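Local coordinates for inosine-uridine preferring nucleoside hydrolase family protein (Bacillus anthracis, PDB 2C40) that belongs to the inosine-uridine preferring nucleoside hydrolase family and binds a calcium ion and alpha-D-ribofuranose in one shared pocket, at residues V248-L259 and V291-Y302. Numbering follows the deposited sequence.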
# COMPACT_ATOMS: atom_id res chain seq x y z
N VAL A 248 -3.82 -14.28 -11.35
CA VAL A 248 -3.02 -15.35 -10.80
C VAL A 248 -3.64 -16.69 -11.25
O VAL A 248 -2.91 -17.63 -11.55
CB VAL A 248 -2.90 -15.27 -9.25
CG1 VAL A 248 -2.21 -16.46 -8.70
CG2 VAL A 248 -2.10 -14.03 -8.84
N LEU A 249 -4.97 -16.75 -11.28
CA LEU A 249 -5.68 -17.93 -11.69
C LEU A 249 -5.49 -18.17 -13.19
O LEU A 249 -5.39 -19.31 -13.63
CB LEU A 249 -7.15 -17.78 -11.41
CG LEU A 249 -8.12 -18.93 -11.68
CD1 LEU A 249 -8.83 -18.71 -12.96
CD2 LEU A 249 -7.47 -20.34 -11.62
N THR A 250 -5.50 -17.09 -13.96
CA THR A 250 -5.22 -17.13 -15.40
C THR A 250 -3.85 -17.73 -15.67
O THR A 250 -3.73 -18.63 -16.51
CB THR A 250 -5.30 -15.72 -16.03
OG1 THR A 250 -6.58 -15.12 -15.71
CG2 THR A 250 -5.15 -15.77 -17.52
N ALA A 251 -2.85 -17.25 -14.93
CA ALA A 251 -1.46 -17.72 -15.04
C ALA A 251 -1.30 -19.15 -14.55
O ALA A 251 -0.53 -19.92 -15.14
CB ALA A 251 -0.55 -16.80 -14.26
N ALA A 252 -2.04 -19.53 -13.50
CA ALA A 252 -1.99 -20.88 -12.96
C ALA A 252 -2.65 -21.91 -13.91
O ALA A 252 -2.24 -23.07 -13.97
CB ALA A 252 -2.65 -20.93 -11.63
N PHE A 253 -3.67 -21.47 -14.64
CA PHE A 253 -4.36 -22.29 -15.62
C PHE A 253 -3.41 -22.64 -16.80
O PHE A 253 -3.50 -23.71 -17.38
CB PHE A 253 -5.59 -21.57 -16.18
CG PHE A 253 -6.38 -22.38 -17.16
CD1 PHE A 253 -7.17 -23.42 -16.73
CD2 PHE A 253 -6.33 -22.13 -18.52
CE1 PHE A 253 -7.90 -24.19 -17.65
CE2 PHE A 253 -7.04 -22.91 -19.42
CZ PHE A 253 -7.84 -23.90 -18.97
N VAL A 254 -2.54 -21.70 -17.15
CA VAL A 254 -1.50 -21.95 -18.14
C VAL A 254 -0.51 -23.03 -17.61
O VAL A 254 -0.15 -23.96 -18.34
CB VAL A 254 -0.73 -20.64 -18.51
CG1 VAL A 254 0.50 -20.95 -19.35
CG2 VAL A 254 -1.67 -19.68 -19.22
N GLY A 255 -0.10 -22.91 -16.35
CA GLY A 255 0.79 -23.88 -15.75
C GLY A 255 0.15 -25.21 -15.39
O GLY A 255 0.82 -26.22 -15.38
N LYS A 256 -1.13 -25.20 -15.07
CA LYS A 256 -1.83 -26.38 -14.57
C LYS A 256 -3.29 -26.36 -14.98
O LYS A 256 -4.16 -26.12 -14.19
CB LYS A 256 -1.72 -26.49 -13.05
CG LYS A 256 -2.09 -27.84 -12.54
CD LYS A 256 -1.79 -28.00 -11.07
CE LYS A 256 -0.47 -28.70 -10.84
NZ LYS A 256 -0.30 -29.03 -9.39
N ALA A 257 -3.53 -26.65 -16.25
CA ALA A 257 -4.88 -26.59 -16.85
C ALA A 257 -5.91 -27.41 -16.05
O ALA A 257 -7.10 -27.05 -16.01
CB ALA A 257 -4.83 -27.10 -18.27
N ASP A 258 -5.42 -28.47 -15.42
CA ASP A 258 -6.21 -29.42 -14.63
C ASP A 258 -6.85 -28.91 -13.32
O ASP A 258 -7.59 -29.67 -12.66
CB ASP A 258 -5.37 -30.70 -14.32
CG ASP A 258 -3.79 -30.51 -14.49
OD1 ASP A 258 -3.34 -29.88 -15.50
OD2 ASP A 258 -3.01 -31.07 -13.64
N LEU A 259 -6.56 -27.67 -12.94
CA LEU A 259 -7.16 -27.00 -11.78
C LEU A 259 -8.63 -26.65 -11.99
O LEU A 259 -9.39 -26.56 -11.04
CB LEU A 259 -6.38 -25.72 -11.45
CG LEU A 259 -4.96 -25.94 -10.93
CD1 LEU A 259 -4.21 -24.64 -10.79
CD2 LEU A 259 -5.00 -26.69 -9.63
N VAL A 291 -13.37 -20.74 -18.35
CA VAL A 291 -12.95 -21.51 -17.20
C VAL A 291 -14.07 -21.48 -16.16
O VAL A 291 -14.74 -20.46 -15.99
CB VAL A 291 -11.64 -20.97 -16.64
CG1 VAL A 291 -11.29 -21.58 -15.27
CG2 VAL A 291 -10.53 -21.24 -17.65
N TYR A 292 -14.30 -22.61 -15.50
CA TYR A 292 -15.15 -22.66 -14.32
C TYR A 292 -14.72 -23.80 -13.39
O TYR A 292 -13.85 -24.60 -13.71
CB TYR A 292 -16.61 -22.79 -14.73
CG TYR A 292 -16.97 -24.13 -15.31
CD1 TYR A 292 -16.55 -24.49 -16.56
CD2 TYR A 292 -17.74 -25.03 -14.58
CE1 TYR A 292 -16.89 -25.74 -17.12
CE2 TYR A 292 -18.09 -26.31 -15.12
CZ TYR A 292 -17.65 -26.65 -16.39
OH TYR A 292 -17.97 -27.86 -16.97
N ASP A 293 -15.36 -23.84 -12.22
CA ASP A 293 -15.21 -24.93 -11.27
C ASP A 293 -13.76 -25.16 -10.95
O ASP A 293 -13.24 -26.27 -11.13
CB ASP A 293 -15.90 -26.20 -11.76
CG ASP A 293 -16.02 -27.25 -10.67
OD1 ASP A 293 -15.96 -26.85 -9.49
OD2 ASP A 293 -16.18 -28.46 -10.97
N VAL A 294 -13.13 -24.10 -10.45
CA VAL A 294 -11.75 -24.13 -9.98
C VAL A 294 -11.68 -24.95 -8.68
O VAL A 294 -12.51 -24.82 -7.79
CB VAL A 294 -11.19 -22.72 -9.79
CG1 VAL A 294 -9.76 -22.77 -9.34
CG2 VAL A 294 -11.27 -21.90 -11.09
N ASN A 295 -10.69 -25.84 -8.59
CA ASN A 295 -10.46 -26.58 -7.37
C ASN A 295 -9.73 -25.65 -6.39
O ASN A 295 -8.57 -25.25 -6.59
CB ASN A 295 -9.71 -27.90 -7.64
CG ASN A 295 -9.70 -28.81 -6.44
OD1 ASN A 295 -9.23 -28.42 -5.38
ND2 ASN A 295 -10.20 -30.02 -6.60
N HIS A 296 -10.48 -25.26 -5.35
CA HIS A 296 -10.02 -24.33 -4.33
C HIS A 296 -8.68 -24.80 -3.76
O HIS A 296 -7.67 -24.15 -3.93
CB HIS A 296 -11.07 -24.23 -3.19
CG HIS A 296 -10.59 -23.45 -2.00
ND1 HIS A 296 -10.51 -22.08 -1.99
CD2 HIS A 296 -10.14 -23.86 -0.79
CE1 HIS A 296 -10.02 -21.67 -0.83
NE2 HIS A 296 -9.78 -22.73 -0.09
N ASP A 297 -8.69 -25.99 -3.14
CA ASP A 297 -7.55 -26.51 -2.40
C ASP A 297 -6.33 -26.69 -3.31
O ASP A 297 -5.23 -26.34 -2.94
CB ASP A 297 -7.89 -27.85 -1.68
CG ASP A 297 -8.88 -27.66 -0.52
OD1 ASP A 297 -9.14 -26.51 -0.17
OD2 ASP A 297 -9.40 -28.64 0.05
N ARG A 298 -6.52 -27.25 -4.49
CA ARG A 298 -5.40 -27.41 -5.42
C ARG A 298 -4.85 -26.09 -5.89
O ARG A 298 -3.65 -25.92 -6.01
CB ARG A 298 -5.82 -28.25 -6.60
CG ARG A 298 -6.11 -29.68 -6.18
CD ARG A 298 -5.37 -30.65 -7.08
NE ARG A 298 -6.15 -30.96 -8.26
CZ ARG A 298 -5.67 -31.15 -9.49
NH1 ARG A 298 -4.38 -30.98 -9.80
NH2 ARG A 298 -6.52 -31.49 -10.45
N PHE A 299 -5.73 -25.14 -6.17
CA PHE A 299 -5.29 -23.81 -6.64
C PHE A 299 -4.39 -23.16 -5.60
O PHE A 299 -3.25 -22.79 -5.86
CB PHE A 299 -6.50 -22.91 -6.96
CG PHE A 299 -6.12 -21.52 -7.30
CD1 PHE A 299 -6.53 -20.45 -6.49
CD2 PHE A 299 -5.32 -21.27 -8.41
CE1 PHE A 299 -6.19 -19.16 -6.82
CE2 PHE A 299 -4.94 -19.97 -8.73
CZ PHE A 299 -5.36 -18.92 -7.94
N PHE A 300 -4.90 -23.03 -4.39
CA PHE A 300 -4.12 -22.40 -3.33
C PHE A 300 -2.91 -23.21 -2.91
O PHE A 300 -1.90 -22.62 -2.60
CB PHE A 300 -5.02 -22.06 -2.13
CG PHE A 300 -5.93 -20.93 -2.40
CD1 PHE A 300 -7.30 -21.12 -2.54
CD2 PHE A 300 -5.41 -19.67 -2.59
CE1 PHE A 300 -8.15 -20.04 -2.82
CE2 PHE A 300 -6.23 -18.60 -2.86
CZ PHE A 300 -7.60 -18.77 -2.99
N ASP A 301 -2.99 -24.54 -2.93
CA ASP A 301 -1.79 -25.36 -2.66
C ASP A 301 -0.72 -25.15 -3.75
O ASP A 301 0.47 -25.11 -3.50
CB ASP A 301 -2.15 -26.83 -2.57
CG ASP A 301 -0.97 -27.69 -2.25
OD1 ASP A 301 -0.47 -27.62 -1.11
OD2 ASP A 301 -0.54 -28.46 -3.14
N TYR A 302 -1.17 -25.02 -4.98
CA TYR A 302 -0.26 -24.88 -6.11
C TYR A 302 0.57 -23.58 -6.00
O TYR A 302 1.79 -23.59 -6.11
CB TYR A 302 -1.10 -24.90 -7.38
CG TYR A 302 -0.36 -24.70 -8.66
CD1 TYR A 302 -0.80 -23.78 -9.59
CD2 TYR A 302 0.78 -25.45 -8.95
CE1 TYR A 302 -0.15 -23.62 -10.80
CE2 TYR A 302 1.45 -25.30 -10.14
CZ TYR A 302 0.98 -24.37 -11.06
OH TYR A 302 1.65 -24.20 -12.25
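Lys256 runs over one face of the Tyr302 ring. Its CB meets CZ and CE1 of that ring, close to the hydroxyl end. CG is anti to the backbone N (chi1 -165°), and the chain runs back over the ring, opposite to the direction of the tyrosine. Lys256 CD sits over the centre of the Tyr302 ring, 4.2 Å from the centroid, a CH-pi contact. The chain bends at chi3. CE then reaches CD2 and CE2 of the ring, and Lys256 NZ ends 3.8 Å from Tyr302 CD2. Arg298 NH1 is a like charge near NZ, and Asp258 OD2, 4.1 Å from Arg298 NH1, may offset it in part.

The tyrosine OH packs on Gly255, where the helix ends. Ala252 CB fits between two aromatic edges, 3.8 Å from both Tyr302 CE1 and Phe299 CE2. Phe299 also presses on the backbone of Leu249, with CE2 3.7 Å from Leu249 CA. Leu259 splits its methyls: CD1 goes to Tyr302 CD1, and CD2 to Arg298 CB at 3.5 Å. A nearly straight hydrogen bond runs from Asn295 N to Leu259 O (2.9 Å, 164°). Asn295 is also the N-cap of the next helix, its OD1 accepting from Arg298 N. Farther along, Val291 CG2 stands over the centre of the Phe253 ring.

Most of the contact is buried packing. Its Val248 end nears the site: that side chain is about 9 Å from the calcium ion. The axes of helix segments 248-255 and 296-302 run nearly at right angles (91°). Strand 286-292 leads into the second helix and lies between strands 191-194 and 261-269 in the central mixed sheet.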